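Local coordinates for protein lovastatin nonaketide synthase, polyketide synthase component (PDB 7CPX) that builds the nonaketide precursor of lovastatin, dihydromonacolin L, from malonyl-CoA as an iterative, multidomain polyketide synthase, at residues 1291-1296 and 1603-1608; 1424-1429 and 1612-1617. The protein carries 2 engineered substitutions. All blocks are in the same frame, centred on the assembly; numbering follows the deposited sequence.

Contact 1 (1291-1296 and 1603-1608); sequences EYWATA and TDRDAN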
loop_
_atom_site.group_PDB
_atom_site.type_symbol
_atom_site.label_atom_id
_atom_site.label_comp_id
_atom_site.label_asym_id
_atom_site.label_seq_id
_atom_site.Cartn_x
_atom_site.Cartn_y
_atom_site.Cartn_z
ATOM N N GLU A 1291 -26.039 66.384 -22.021
ATOM C CA GLU A 1291 -24.763 65.685 -21.937
ATOM C C GLU A 1291 -24.184 65.384 -23.311
ATOM O O GLU A 1291 -22.967 65.205 -23.433
ATOM C CB GLU A 1291 -24.933 64.383 -21.151
ATOM C CG GLU A 1291 -23.676 63.532 -21.069
ATOM C CD GLU A 1291 -23.868 62.296 -20.213
ATOM O OE1 GLU A 1291 -24.975 62.119 -19.664
ATOM O OE2 GLU A 1291 -22.913 61.501 -20.091
ATOM N N TYR A 1292 -25.024 65.327 -24.344
ATOM C CA TYR A 1292 -24.589 65.007 -25.697
ATOM C C TYR A 1292 -24.675 66.211 -26.628
ATOM O O TYR A 1292 -24.815 66.044 -27.843
ATOM C CB TYR A 1292 -25.416 63.844 -26.243
ATOM C CG TYR A 1292 -25.402 62.625 -25.349
ATOM C CD1 TYR A 1292 -24.231 62.205 -24.733
ATOM C CD2 TYR A 1292 -26.563 61.903 -25.107
ATOM C CE1 TYR A 1292 -24.214 61.096 -23.911
ATOM C CE2 TYR A 1292 -26.556 60.793 -24.285
ATOM C CZ TYR A 1292 -25.378 60.394 -23.690
ATOM O OH TYR A 1292 -25.364 59.288 -22.871
ATOM N N TRP A 1293 -24.614 67.421 -26.081
ATOM C CA TRP A 1293 -24.491 68.613 -26.902
ATOM C C TRP A 1293 -23.053 68.777 -27.379
ATOM O O TRP A 1293 -22.124 68.140 -26.873
ATOM C CB TRP A 1293 -24.921 69.857 -26.122
ATOM C CG TRP A 1293 -26.400 69.985 -25.929
ATOM C CD1 TRP A 1293 -27.373 69.236 -26.521
ATOM C CD2 TRP A 1293 -27.074 70.924 -25.083
ATOM N NE1 TRP A 1293 -28.612 69.651 -26.097
ATOM C CE2 TRP A 1293 -28.455 70.686 -25.214
ATOM C CE3 TRP A 1293 -26.642 71.942 -24.228
ATOM C CZ2 TRP A 1293 -29.409 71.428 -24.521
ATOM C CZ3 TRP A 1293 -27.590 72.677 -23.542
ATOM C CH2 TRP A 1293 -28.957 72.417 -23.692
ATOM N N ALA A 1294 -22.874 69.645 -28.369
ATOM C CA ALA A 1294 -21.539 69.988 -28.847
ATOM C C ALA A 1294 -20.860 70.835 -27.780
ATOM O O ALA A 1294 -21.092 72.042 -27.684
ATOM C CB ALA A 1294 -21.618 70.728 -30.178
ATOM N N THR A 1295 -20.017 70.200 -26.969
ATOM C CA THR A 1295 -19.383 70.894 -25.859
ATOM C C THR A 1295 -18.550 72.067 -26.367
ATOM O O THR A 1295 -18.269 72.198 -27.563
ATOM C CB THR A 1295 -18.508 69.934 -25.052
ATOM O OG1 THR A 1295 -17.932 70.630 -23.938
ATOM C CG2 THR A 1295 -17.393 69.356 -25.912
ATOM N N ALA A 1296 -18.150 72.930 -25.431
ATOM C CA ALA A 1296 -17.437 74.147 -25.806
ATOM C C ALA A 1296 -16.152 73.824 -26.556
ATOM O O ALA A 1296 -15.826 74.478 -27.554
ATOM C CB ALA A 1296 -17.137 74.980 -24.561
ATOM N N THR A 1603 -31.037 66.964 -31.825
ATOM C CA THR A 1603 -30.850 68.403 -31.706
ATOM C C THR A 1603 -29.684 68.845 -32.581
ATOM O O THR A 1603 -28.546 68.410 -32.385
ATOM C CB THR A 1603 -30.608 68.788 -30.245
ATOM O OG1 THR A 1603 -30.479 70.211 -30.139
ATOM C CG2 THR A 1603 -29.344 68.126 -29.701
ATOM N N ASP A 1604 -29.978 69.695 -33.559
ATOM C CA ASP A 1604 -28.991 70.206 -34.503
ATOM C C ASP A 1604 -29.093 71.718 -34.597
ATOM O O ASP A 1604 -29.006 72.304 -35.680
ATOM C CB ASP A 1604 -29.174 69.564 -35.877
ATOM C CG ASP A 1604 -30.581 69.733 -36.417
ATOM O OD1 ASP A 1604 -31.424 70.322 -35.709
ATOM O OD2 ASP A 1604 -30.843 69.276 -37.549
ATOM N N ARG A 1605 -29.282 72.373 -33.451
ATOM C CA ARG A 1605 -29.542 73.807 -33.456
ATOM C C ARG A 1605 -28.343 74.607 -33.947
ATOM O O ARG A 1605 -28.520 75.600 -34.661
ATOM C CB ARG A 1605 -29.962 74.274 -32.058
ATOM C CG ARG A 1605 -28.843 74.374 -31.022
ATOM C CD ARG A 1605 -28.260 73.019 -30.653
ATOM N NE ARG A 1605 -27.384 73.109 -29.492
ATOM C CZ ARG A 1605 -27.804 73.109 -28.235
ATOM N NH1 ARG A 1605 -29.089 73.018 -27.933
ATOM N NH2 ARG A 1605 -26.912 73.206 -27.253
ATOM N N ASP A 1606 -27.123 74.202 -33.589
ATOM C CA ASP A 1606 -25.943 75.016 -33.859
ATOM C C ASP A 1606 -25.000 74.384 -34.875
ATOM O O ASP A 1606 -24.762 74.970 -35.935
ATOM C CB ASP A 1606 -25.197 75.278 -32.544
ATOM C CG ASP A 1606 -23.991 76.182 -32.722
ATOM O OD1 ASP A 1606 -23.830 76.756 -33.820
ATOM O OD2 ASP A 1606 -23.201 76.315 -31.764
ATOM N N ALA A 1607 -24.472 73.191 -34.598
ATOM C CA ALA A 1607 -23.446 72.615 -35.459
ATOM C C ALA A 1607 -22.945 71.274 -34.940
ATOM O O ALA A 1607 -23.356 70.818 -33.868
ATOM C CB ALA A 1607 -22.262 73.576 -35.596
ATOM N N ASN A 1608 -22.058 70.638 -35.703
ATOM C CA ASN A 1608 -21.252 69.487 -35.311
ATOM C C ASN A 1608 -22.058 68.196 -35.257
ATOM O O ASN A 1608 -21.468 67.132 -35.033
ATOM C CB ASN A 1608 -20.569 69.699 -33.950
ATOM C CG ASN A 1608 -19.854 71.033 -33.863
ATOM O OD1 ASN A 1608 -20.014 71.893 -34.728
ATOM N ND2 ASN A 1608 -19.059 71.213 -32.816
#

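Contact 2 (1424-1429 and 1612-1617); sequences HYAREL and TSVFST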
loop_
_atom_site.group_PDB
_atom_site.type_symbol
_atom_site.label_atom_id
_atom_site.label_comp_id
_atom_site.label_asym_id
_atom_site.label_seq_id
_atom_site.Cartn_x
_atom_site.Cartn_y
_atom_site.Cartn_z
ATOM N N HIS A 1424 -24.397 58.823 -29.395
ATOM C CA HIS A 1424 -25.070 58.782 -28.100
ATOM C C HIS A 1424 -26.575 58.959 -28.265
ATOM O O HIS A 1424 -27.370 58.248 -27.635
ATOM C CB HIS A 1424 -24.509 59.865 -27.179
ATOM C CG HIS A 1424 -23.100 59.619 -26.739
ATOM N ND1 HIS A 1424 -22.775 58.700 -25.765
ATOM C CD2 HIS A 1424 -21.931 60.180 -27.132
ATOM C CE1 HIS A 1424 -21.467 58.702 -25.581
ATOM N NE2 HIS A 1424 -20.932 59.590 -26.398
ATOM N N TYR A 1425 -26.985 59.911 -29.104
ATOM C CA TYR A 1425 -28.404 60.088 -29.386
ATOM C C TYR A 1425 -28.989 58.856 -30.057
ATOM O O TYR A 1425 -30.148 58.507 -29.814
ATOM C CB TYR A 1425 -28.620 61.319 -30.267
ATOM C CG TYR A 1425 -28.427 62.643 -29.560
ATOM C CD1 TYR A 1425 -28.822 62.814 -28.242
ATOM C CD2 TYR A 1425 -27.853 63.722 -30.215
ATOM C CE1 TYR A 1425 -28.652 64.018 -27.598
ATOM C CE2 TYR A 1425 -27.676 64.932 -29.576
ATOM C CZ TYR A 1425 -28.078 65.074 -28.267
ATOM O OH TYR A 1425 -27.907 66.276 -27.618
ATOM N N ALA A 1426 -28.211 58.195 -30.915
ATOM C CA ALA A 1426 -28.672 56.952 -31.519
ATOM C C ALA A 1426 -28.906 55.888 -30.459
ATOM O O ALA A 1426 -29.900 55.157 -30.512
ATOM C CB ALA A 1426 -27.660 56.462 -32.553
ATOM N N ARG A 1427 -27.994 55.780 -29.491
ATOM C CA ARG A 1427 -28.208 54.834 -28.400
ATOM C C ARG A 1427 -29.468 55.183 -27.623
ATOM O O ARG A 1427 -30.247 54.296 -27.264
ATOM C CB ARG A 1427 -27.009 54.800 -27.452
ATOM C CG ARG A 1427 -27.157 53.732 -26.367
ATOM C CD ARG A 1427 -26.260 53.965 -25.163
ATOM N NE ARG A 1427 -24.869 54.215 -25.521
ATOM C CZ ARG A 1427 -24.279 55.403 -25.487
ATOM N NH1 ARG A 1427 -24.937 56.496 -25.131
ATOM N NH2 ARG A 1427 -22.993 55.497 -25.810
ATOM N N GLU A 1428 -29.677 56.469 -27.341
ATOM C CA GLU A 1428 -30.871 56.875 -26.606
ATOM C C GLU A 1428 -32.135 56.503 -27.374
ATOM O O GLU A 1428 -33.094 55.967 -26.804
ATOM C CB GLU A 1428 -30.832 58.380 -26.338
ATOM C CG GLU A 1428 -29.708 58.823 -25.417
ATOM C CD GLU A 1428 -29.921 58.387 -23.982
ATOM O OE1 GLU A 1428 -30.963 57.762 -23.696
ATOM O OE2 GLU A 1428 -29.045 58.671 -23.137
ATOM N N LEU A 1429 -32.146 56.778 -28.678
ATOM C CA LEU A 1429 -33.312 56.483 -29.501
ATOM C C LEU A 1429 -33.573 54.984 -29.560
ATOM O O LEU A 1429 -34.718 54.534 -29.431
ATOM C CB LEU A 1429 -33.104 57.049 -30.905
ATOM C CG LEU A 1429 -34.185 56.758 -31.946
ATOM C CD1 LEU A 1429 -35.496 57.410 -31.550
ATOM C CD2 LEU A 1429 -33.730 57.239 -33.314
ATOM N N THR A 1612 -24.042 63.503 -38.772
ATOM C CA THR A 1612 -24.510 62.266 -38.167
ATOM C C THR A 1612 -25.860 62.395 -37.476
ATOM O O THR A 1612 -26.258 61.461 -36.773
ATOM C CB THR A 1612 -23.478 61.755 -37.149
ATOM O OG1 THR A 1612 -23.046 62.840 -36.320
ATOM C CG2 THR A 1612 -22.279 61.158 -37.858
ATOM N N SER A 1613 -26.575 63.506 -37.648
ATOM C CA SER A 1613 -27.861 63.688 -36.990
ATOM C C SER A 1613 -28.765 62.491 -37.247
ATOM O O SER A 1613 -28.945 62.066 -38.391
ATOM C CB SER A 1613 -28.526 64.972 -37.488
ATOM O OG SER A 1613 -27.772 66.113 -37.115
ATOM N N VAL A 1614 -29.329 61.955 -36.177
ATOM C CA VAL A 1614 -30.081 60.709 -36.235
ATOM C C VAL A 1614 -31.562 61.014 -36.389
ATOM O O VAL A 1614 -32.073 62.026 -35.897
ATOM C CB VAL A 1614 -29.817 59.849 -34.982
ATOM C CG1 VAL A 1614 -30.325 58.434 -35.199
ATOM C CG2 VAL A 1614 -28.337 59.855 -34.641
ATOM N N PHE A 1615 -32.258 60.116 -37.082
ATOM C CA PHE A 1615 -33.688 60.249 -37.315
ATOM C C PHE A 1615 -34.368 58.915 -37.052
ATOM O O PHE A 1615 -33.787 57.850 -37.279
ATOM C CB PHE A 1615 -33.988 60.710 -38.747
ATOM C CG PHE A 1615 -33.155 61.875 -39.196
ATOM C CD1 PHE A 1615 -33.404 63.149 -38.714
ATOM C CD2 PHE A 1615 -32.126 61.697 -40.106
ATOM C CE1 PHE A 1615 -32.638 64.223 -39.127
ATOM C CE2 PHE A 1615 -31.360 62.767 -40.524
ATOM C CZ PHE A 1615 -31.615 64.031 -40.034
ATOM N N SER A 1616 -35.609 58.984 -36.575
ATOM C CA SER A 1616 -36.425 57.806 -36.318
ATOM C C SER A 1616 -37.709 57.905 -37.122
ATOM O O SER A 1616 -38.330 58.971 -37.185
ATOM C CB SER A 1616 -36.761 57.666 -34.832
ATOM O OG SER A 1616 -37.998 58.290 -34.532
ATOM N N THR A 1617 -38.108 56.793 -37.733
ATOM C CA THR A 1617 -39.308 56.762 -38.556
ATOM C C THR A 1617 -40.015 55.428 -38.382
ATOM O O THR A 1617 -39.405 54.434 -37.985
ATOM C CB THR A 1617 -38.978 56.981 -40.037
ATOM O OG1 THR A 1617 -38.366 55.803 -40.576
ATOM C CG2 THR A 1617 -38.029 58.156 -40.197
#

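Contact 1 (1291-1296 and 1603-1608)
Thr-1603 and Trp-1293 open this contact, in which two irregular segments are matched by side chains rather than by backbone pairing. The methyl CG2 of Thr-1603 comes to 3.9 Å from Trp-1293 CD1, on the pyrrole half of the indole, the two side chains crossing at roughly a right angle. The branches of the threonine divide the work: while the methyl meets the ring, OG1, anti to the backbone N (chi1 -178°), makes a weak hydrogen bond to Asp-1288 OD1, which also accepts Trp-1293 NE1 and so helps to fix the rotation of the indole.

Two residues on, Arg-1605 supplies the main side-chain interaction, a cation-pi contact. Its CZ stands 3.9 Å from the centroid of the five-membered ring and 10° off the normal, squarely over one face. The guanidinium does not lie flat on the indole: the planes are 48° apart, and NH2 leads, 3.2 Å from Trp-1293 CD2, with NH1 at 3.6 Å from CE2. Both nitrogens therefore sit above the seam where the two rings fuse.

At Ala-1607 the backbone takes over: Ala-1607 O lies 4.1 Å from Ala-1294 CB. Asn-1608 completes the run, its ND2 approaching the same methyl at 3.7 Å, a van der Waals meeting; the polar partner of ND2 is Asp-1298 OD2, to which it is hydrogen-bonded.

The contact thus joins two loops that follow the neighbouring parallel strands 1286-1287 and 1600-1602, at the edge of the mixed sheet of the Rossmann-like methyltransferase fold and away from the annotated sites. Helix 1298-1309 touches Asn-1608 through Ile-1302, and helix 1420-1436 reaches both Trp-1293 and Thr-1603.

Contact 2 (1424-1429 and 1612-1617)
Phe-1615 meets Leu-1429 through its carbonyl alone, O lying 4.0 Å from CD2, because its CB points away from the helix. One face of the phenyl ring carries the backbone C of Ser-1613 toward its rim. The other flat groups belong to the helix. Arg-1427 presents the edge of its guanidinium to His-1424, NH1 donating to ND1 over 3.2 Å; the imidazole nitrogen lies nearly in the guanidinium plane, whereas the donor is tilted 16° out of the imidazole plane. The same imidazole stacks on Tyr-1292 and meets Tyr-1455 edge to face.

Across the interface proper the chemistry is apolar. Val-1614 straddles the helix surface with its two methyls: CG2 rests 4.0 Å from Ala-1426 CB, and CG1 lies 4.1 Å from Leu-1429 CD2. Leu-1429, with CG anti to the backbone N (chi1 176°), extends toward the strand and sets both of its methyls against Ser-1616, CD2 at 3.4 Å and CD1 at 3.5 Å from CB. The serine therefore contributes mainly its methylene carbon. Small Ala-1426 lets the backbones approach, its CA lying 6.2 Å from that of Val-1614.

Side chains alternate along the strand: Val-1614 and Ser-1616 look to the helix, while Phe-1615 turns to the far side, where Phe-1583 and Trp-1586 of helix 1583-1592 receive it. Leu-1547 and Val-1545 of the adjacent strand 1542-1547 extend the apolar floor beneath Ala-1426 and Leu-1429. With axes 8.8 Å apart and running 20° from parallel, helix and strand form one layer boundary of the alpha/beta/alpha sandwich of a Rossmann-like methyltransferase. Strand 1614-1618 is inserted between strands 1600-1602 and 1542-1547, antiparallel to both, as in class I methyltransferases.

How the contacts relate
Contacts 1 and 2 lie with their centres about 13 Å apart at one end of the same mixed sheet, in the methyltransferase part of the synthase. Their segments alternate along the chain: 1291-1296, 1424-1429, 1603-1608, then 1612-1617. The last two lie in the connection between strands 1600-1602 and 1614-1618 and in the second of these strands, so one hairpin serves both contacts. Tyr-1425 bridges them, its OH hydrogen-bonded to Asn-1289 O and lying 3.1 Å from Tyr-1292 O, a probable second, shared bond. Together they tie the chain entering this region to helix 1420-1436, which covers one face of the sheet, and to the late strands of the fold.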